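Local coordinates for KaiC-like domain-containing protein (Pyrococcus horikoshii, PDB 3BS4), which is of unknown function but is probably a KaiC-like relative of the RecA-type ATPases, at residues L63-L68 with V73-Y78; R83-D88 with K128-L133. One frame throughout, in Å; residues are numbered along the deposited sequence.

Interaction 1: residues L63-L68 with V73-Y78; sequences LIIRIL and VDVIKY
In Val75 a chi1 of 169° places CG1 anti to the backbone N, which turns CG2 to Leu68; in Leu68 chi1 of -82° puts CG beside its own backbone N, and the CD1 branch then lies 3.6 Å from Val75 CG2. The two side chains cross at about a right angle, with Leu68 CB adding a second touch to the same methyl. Ile65, one turn earlier on its helix, crosses Val75 in the same way, its CG1 meeting Val75 CB at 4.0 Å. Beta-branched valine suits this place because its two methyls diverge: CG2 serves Leu68, while CG1 lies beside Ile65. Val73 CB is 4.1 Å from Leu68 CB, and apolar residues suit so buried a turn.

Polar groups of the backbone close it. Val73 N gives a hydrogen bond of 3.1 Å to Leu68 O, arriving 36° above the carbonyl plane. A water donates to Ile65 O and to Val73 O (2.6 Å) and accepts from Val75 N, so three backbone groups share one bridge. Asp74 is the N-cap of the second helix, and its OD2 forms a salt bridge with Lys77 NZ. The arrangement is a short turn joining two successive helices, 61-70 and 75-80, within the beta-alpha-beta crossover from strand 51-56 to strand 84-87 in the parallel part of a mixed sheet.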
loop_
_atom_site.group_PDB
_atom_site.type_symbol
_atom_site.label_atom_id
_atom_site.label_comp_id
_atom_site.label_asym_id
_atom_site.label_seq_id
_atom_site.Cartn_x
_atom_site.Cartn_y
_atom_site.Cartn_z
ATOM N N LEU A 63 13.231 -9.557 2.128
ATOM C CA LEU A 63 13.364 -8.246 2.735
ATOM C C LEU A 63 12.063 -7.745 3.388
ATOM O O LEU A 63 12.098 -7.157 4.459
ATOM C CB LEU A 63 13.902 -7.228 1.715
ATOM C CG LEU A 63 14.219 -5.824 2.241
ATOM C CD1 LEU A 63 15.195 -5.849 3.430
ATOM C CD2 LEU A 63 14.765 -4.940 1.127
ATOM N N ILE A 64 10.917 -7.963 2.735
ATOM C CA ILE A 64 9.620 -7.650 3.331
ATOM C C ILE A 64 9.442 -8.395 4.654
ATOM O O ILE A 64 8.941 -7.838 5.629
ATOM C CB ILE A 64 8.476 -8.026 2.371
ATOM C CG1 ILE A 64 8.527 -7.130 1.120
ATOM C CG2 ILE A 64 7.112 -7.947 3.069
ATOM C CD1 ILE A 64 8.332 -5.626 1.406
ATOM N N ILE A 65 9.851 -9.659 4.666
ATOM C CA ILE A 65 9.731 -10.481 5.859
ATOM C C ILE A 65 10.575 -9.909 6.981
ATOM O O ILE A 65 10.108 -9.802 8.106
ATOM C CB ILE A 65 10.106 -11.945 5.569
ATOM C CG1 ILE A 65 9.032 -12.574 4.669
ATOM C CG2 ILE A 65 10.234 -12.735 6.860
ATOM C CD1 ILE A 65 9.421 -13.944 4.067
ATOM N N ARG A 66 11.795 -9.507 6.656
ATOM C CA ARG A 66 12.701 -8.920 7.647
ATOM C C ARG A 66 12.158 -7.597 8.171
ATOM O O ARG A 66 12.172 -7.328 9.381
ATOM C CB ARG A 66 14.094 -8.723 7.050
ATOM C CG ARG A 66 14.913 -10.007 6.973
ATOM C CD ARG A 66 16.397 -9.718 7.183
ATOM N NE ARG A 66 16.994 -9.089 6.009
ATOM C CZ ARG A 66 17.964 -8.179 6.053
ATOM N NH1 ARG A 66 18.436 -7.668 4.926
ATOM N NH2 ARG A 66 18.461 -7.773 7.222
ATOM N N ILE A 67 11.668 -6.765 7.258
ATOM C CA ILE A 67 11.124 -5.470 7.648
ATOM C C ILE A 67 9.963 -5.660 8.604
ATOM O O ILE A 67 9.898 -5.028 9.661
ATOM C CB ILE A 67 10.666 -4.639 6.429
ATOM C CG1 ILE A 67 11.889 -4.171 5.624
ATOM C CG2 ILE A 67 9.820 -3.442 6.885
ATOM C CD1 ILE A 67 11.575 -3.800 4.162
ATOM N N LEU A 68 9.048 -6.554 8.250
ATOM C CA LEU A 68 7.868 -6.750 9.082
ATOM C C LEU A 68 8.203 -7.381 10.441
ATOM O O LEU A 68 7.508 -7.111 11.420
ATOM C CB LEU A 68 6.772 -7.501 8.329
ATOM C CG LEU A 68 5.954 -6.561 7.421
ATOM C CD1 LEU A 68 5.119 -7.361 6.445
ATOM C CD2 LEU A 68 5.060 -5.653 8.268
ATOM N N VAL A 73 5.743 -8.622 13.447
ATOM C CA VAL A 73 4.882 -9.388 12.550
ATOM C C VAL A 73 5.692 -10.520 11.944
ATOM O O VAL A 73 6.680 -10.287 11.250
ATOM C CB VAL A 73 4.301 -8.504 11.411
ATOM C CG1 VAL A 73 3.573 -9.364 10.364
ATOM C CG2 VAL A 73 3.368 -7.451 11.989
ATOM N N ASP A 74 5.266 -11.745 12.226
ATOM C CA ASP A 74 5.859 -12.918 11.619
ATOM C C ASP A 74 5.037 -13.263 10.380
ATOM O O ASP A 74 3.962 -13.855 10.475
ATOM C CB ASP A 74 5.864 -14.075 12.629
ATOM C CG ASP A 74 6.578 -15.310 12.112
ATOM O OD1 ASP A 74 6.760 -15.454 10.881
ATOM O OD2 ASP A 74 6.949 -16.162 12.948
ATOM N N VAL A 75 5.551 -12.871 9.215
ATOM C CA VAL A 75 4.808 -12.991 7.965
ATOM C C VAL A 75 4.301 -14.419 7.703
ATOM O O VAL A 75 3.144 -14.595 7.327
ATOM C CB VAL A 75 5.623 -12.446 6.775
ATOM C CG1 VAL A 75 4.985 -12.813 5.438
ATOM C CG2 VAL A 75 5.755 -10.924 6.887
ATOM N N ILE A 76 5.152 -15.426 7.904
ATOM C CA ILE A 76 4.751 -16.825 7.653
ATOM C C ILE A 76 3.491 -17.237 8.413
ATOM O O ILE A 76 2.631 -17.934 7.861
ATOM C CB ILE A 76 5.860 -17.843 8.009
ATOM C CG1 ILE A 76 7.259 -17.219 7.853
ATOM C CG2 ILE A 76 5.662 -19.148 7.221
ATOM C CD1 ILE A 76 8.056 -17.626 6.635
ATOM N N LYS A 77 3.382 -16.813 9.669
ATOM C CA LYS A 77 2.217 -17.135 10.501
ATOM C C LYS A 77 0.936 -16.516 9.945
ATOM O O LYS A 77 -0.106 -17.150 9.924
ATOM C CB LYS A 77 2.421 -16.661 11.942
ATOM C CG LYS A 77 3.711 -17.154 12.561
ATOM C CD LYS A 77 3.642 -17.212 14.078
ATOM C CE LYS A 77 4.923 -17.816 14.656
ATOM N NZ LYS A 77 5.374 -19.021 13.896
ATOM N N TYR A 78 1.017 -15.258 9.511
ATOM C CA TYR A 78 -0.155 -14.600 8.948
ATOM C C TYR A 78 -0.509 -15.190 7.596
ATOM O O TYR A 78 -1.681 -15.258 7.236
ATOM C CB TYR A 78 0.071 -13.089 8.830
ATOM C CG TYR A 78 -0.008 -12.373 10.161
ATOM C CD1 TYR A 78 -1.223 -11.947 10.673
ATOM C CD2 TYR A 78 1.142 -12.136 10.913
ATOM C CE1 TYR A 78 -1.299 -11.297 11.907
ATOM C CE2 TYR A 78 1.077 -11.489 12.135
ATOM C CZ TYR A 78 -0.143 -11.076 12.625
ATOM O OH TYR A 78 -0.212 -10.425 13.842
HETATM O O HOH W 1 8.215 -11.408 9.415
#

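Interaction 2: residues R83-D88 with K128-L133; sequences RLAIVD and KVWMDL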
loop_
_atom_site.group_PDB
_atom_site.type_symbol
_atom_site.label_atom_id
_atom_site.label_comp_id
_atom_site.label_asym_id
_atom_site.label_seq_id
_atom_site.Cartn_x
_atom_site.Cartn_y
_atom_site.Cartn_z
ATOM N N ARG A 83 -4.606 -14.813 6.868
ATOM C CA ARG A 83 -4.895 -13.405 7.150
ATOM C C ARG A 83 -4.243 -12.492 6.125
ATOM O O ARG A 83 -4.774 -11.424 5.810
ATOM C CB ARG A 83 -4.387 -13.009 8.538
ATOM C CG ARG A 83 -5.030 -13.815 9.680
ATOM C CD ARG A 83 -6.547 -13.686 9.639
ATOM N NE ARG A 83 -7.149 -14.031 10.935
ATOM C CZ ARG A 83 -7.440 -15.269 11.339
ATOM N NH1 ARG A 83 -7.195 -16.322 10.564
ATOM N NH2 ARG A 83 -7.983 -15.452 12.532
ATOM N N LEU A 84 -3.078 -12.912 5.650
ATOM C CA LEU A 84 -2.281 -12.122 4.710
ATOM C C LEU A 84 -2.155 -12.862 3.376
ATOM O O LEU A 84 -1.884 -14.071 3.361
ATOM C CB LEU A 84 -0.903 -11.884 5.322
ATOM C CG LEU A 84 0.171 -11.191 4.479
ATOM C CD1 LEU A 84 -0.286 -9.777 4.090
ATOM C CD2 LEU A 84 1.501 -11.188 5.226
ATOM N N ALA A 85 -2.363 -12.140 2.272
ATOM C CA ALA A 85 -2.096 -12.667 0.926
ATOM C C ALA A 85 -1.046 -11.766 0.299
ATOM O O ALA A 85 -1.134 -10.552 0.431
ATOM C CB ALA A 85 -3.349 -12.664 0.085
ATOM N N ILE A 86 -0.056 -12.364 -0.360
ATOM C CA ILE A 86 0.987 -11.572 -1.019
ATOM C C ILE A 86 1.030 -11.937 -2.481
ATOM O O ILE A 86 1.094 -13.125 -2.825
ATOM C CB ILE A 86 2.392 -11.783 -0.393
ATOM C CG1 ILE A 86 2.385 -11.365 1.084
ATOM C CG2 ILE A 86 3.452 -10.991 -1.174
ATOM C CD1 ILE A 86 3.684 -11.612 1.841
ATOM N N VAL A 87 0.965 -10.927 -3.349
ATOM C CA VAL A 87 1.327 -11.143 -4.752
ATOM C C VAL A 87 2.773 -10.689 -4.861
ATOM O O VAL A 87 3.076 -9.500 -4.703
ATOM C CB VAL A 87 0.438 -10.357 -5.720
ATOM C CG1 VAL A 87 0.859 -10.609 -7.181
ATOM C CG2 VAL A 87 -1.054 -10.680 -5.509
ATOM N N ASP A 88 3.672 -11.630 -5.101
ATOM C CA ASP A 88 5.091 -11.299 -5.166
ATOM C C ASP A 88 5.465 -10.849 -6.567
ATOM O O ASP A 88 6.045 -11.588 -7.365
ATOM C CB ASP A 88 5.961 -12.458 -4.667
ATOM C CG ASP A 88 7.432 -12.097 -4.605
ATOM O OD1 ASP A 88 7.780 -10.925 -4.832
ATOM O OD2 ASP A 88 8.258 -12.990 -4.307
ATOM N N LYS A 128 -11.617 -15.613 -3.070
ATOM C CA LYS A 128 -12.424 -16.860 -3.040
ATOM C C LYS A 128 -12.054 -17.687 -1.812
ATOM O O LYS A 128 -12.935 -18.275 -1.163
ATOM C CB LYS A 128 -12.237 -17.669 -4.326
ATOM C CG LYS A 128 -13.193 -18.860 -4.501
ATOM C CD LYS A 128 -12.931 -19.566 -5.843
ATOM C CE LYS A 128 -14.010 -20.598 -6.169
ATOM N NZ LYS A 128 -15.374 -19.996 -6.049
ATOM N N VAL A 129 -10.763 -17.742 -1.489
ATOM C CA VAL A 129 -10.325 -18.448 -0.277
ATOM C C VAL A 129 -10.929 -17.778 0.963
ATOM O O VAL A 129 -11.508 -18.449 1.829
ATOM C CB VAL A 129 -8.779 -18.547 -0.146
ATOM C CG1 VAL A 129 -8.382 -19.245 1.143
ATOM C CG2 VAL A 129 -8.172 -19.270 -1.350
ATOM N N TRP A 130 -10.783 -16.457 1.068
ATOM C CA TRP A 130 -11.331 -15.746 2.218
ATOM C C TRP A 130 -12.820 -15.962 2.345
ATOM O O TRP A 130 -13.337 -16.139 3.462
ATOM C CB TRP A 130 -11.046 -14.247 2.109
ATOM C CG TRP A 130 -9.614 -13.889 2.416
ATOM C CD1 TRP A 130 -8.799 -14.488 3.325
ATOM C CD2 TRP A 130 -8.860 -12.806 1.855
ATOM N NE1 TRP A 130 -7.573 -13.859 3.359
ATOM C CE2 TRP A 130 -7.585 -12.821 2.464
ATOM C CE3 TRP A 130 -9.140 -11.829 0.891
ATOM C CZ2 TRP A 130 -6.585 -11.900 2.137
ATOM C CZ3 TRP A 130 -8.141 -10.916 0.565
ATOM C CH2 TRP A 130 -6.886 -10.957 1.189
ATOM N N MET A 131 -13.527 -15.922 1.217
ATOM C CA MET A 131 -14.988 -16.079 1.257
ATOM C C MET A 131 -15.364 -17.520 1.661
ATOM O O MET A 131 -16.264 -17.726 2.498
ATOM C CB MET A 131 -15.652 -15.690 -0.074
ATOM C CG MET A 131 -17.193 -15.700 -0.006
ATOM S SD MET A 131 -17.967 -14.528 1.166
ATOM C CE MET A 131 -17.460 -13.020 0.365
ATOM N N ASP A 132 -14.673 -18.497 1.071
ATOM C CA ASP A 132 -14.951 -19.909 1.415
ATOM C C ASP A 132 -14.802 -20.150 2.921
ATOM O O ASP A 132 -15.603 -20.868 3.526
ATOM C CB ASP A 132 -14.049 -20.867 0.652
ATOM C CG ASP A 132 -14.454 -21.054 -0.806
ATOM O OD1 ASP A 132 -15.454 -20.457 -1.284
ATOM O OD2 ASP A 132 -13.745 -21.813 -1.496
ATOM N N LEU A 133 -13.769 -19.566 3.518
ATOM C CA LEU A 133 -13.508 -19.746 4.942
ATOM C C LEU A 133 -14.326 -18.814 5.835
ATOM O O LEU A 133 -14.226 -18.880 7.071
ATOM C CB LEU A 133 -12.005 -19.621 5.220
ATOM C CG LEU A 133 -11.067 -20.538 4.423
ATOM C CD1 LEU A 133 -9.588 -20.323 4.843
ATOM C CD2 LEU A 133 -11.426 -22.047 4.579
#
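Apolar contact carries this pairing: Trp130 brings the six-membered part of its indole to Ala85, whose CB lies 3.9 Å from Trp130 CZ2 and 4.1 Å from Trp130 CH2. The methyl approaches the ring obliquely. Arg83 O, also oblique to the ring, comes within 4.1 Å of Trp130 CZ2, a contact of van der Waals kind. With CG beside the backbone N (chi1 -75°) and chi2 at -35°, the ring reaches from helix 115-132 across to the strand, bridging backbones that stay well apart: the closest CA atoms, those of Arg83 and Trp130, are 8.4 Å from each other. A large flat side chain suits such a span, and the small alanine opposite lets the broad ring come close to the strand. Leu51 of the neighbouring strand 51-56 also touches the indole, and His126, one turn earlier on the helix, packs on Ala85.

This is helix-on-sheet packing, consistent with the RecA-like fold expected of a KaiC-like domain, in which helix 115-132 lies over one face of the parallel part of the sheet near its edge. Leu84 faces away from the helix, as alternation along a strand requires.

Among polar groups, the indole N-H is used by His82 O: Trp130 NE1 hydrogen-bonds to that carbonyl, which satisfies the one polar side-chain atom of a buried residue and should fix how the ring is turned. The guanidinium group of Arg83 is held by Asp49, through a salt bridge from NE.

From the N terminus, the chain leaves strand 51-56, enters helix 61-70 and closes interaction 1 across a four-residue gap. Helix 75-80 then leads directly into strand 84-87, so interaction 1 is complete before interaction 2 opens; the two are in series, neither nested nor crossed. Interaction 2 closes a much longer loop, with 39 residues between its segments, that takes in helix 89-94, strand 103-104 and most of helix 115-132. The two contacts meet at strand 84-87: Tyr78 O probably accepts hydrogen bonds from Arg83 N and Leu84 N, and Val75 CG1 packs against Leu84 CD2 and Ile86 CD1. Together they tie helices on the two faces of the sheet to this strand.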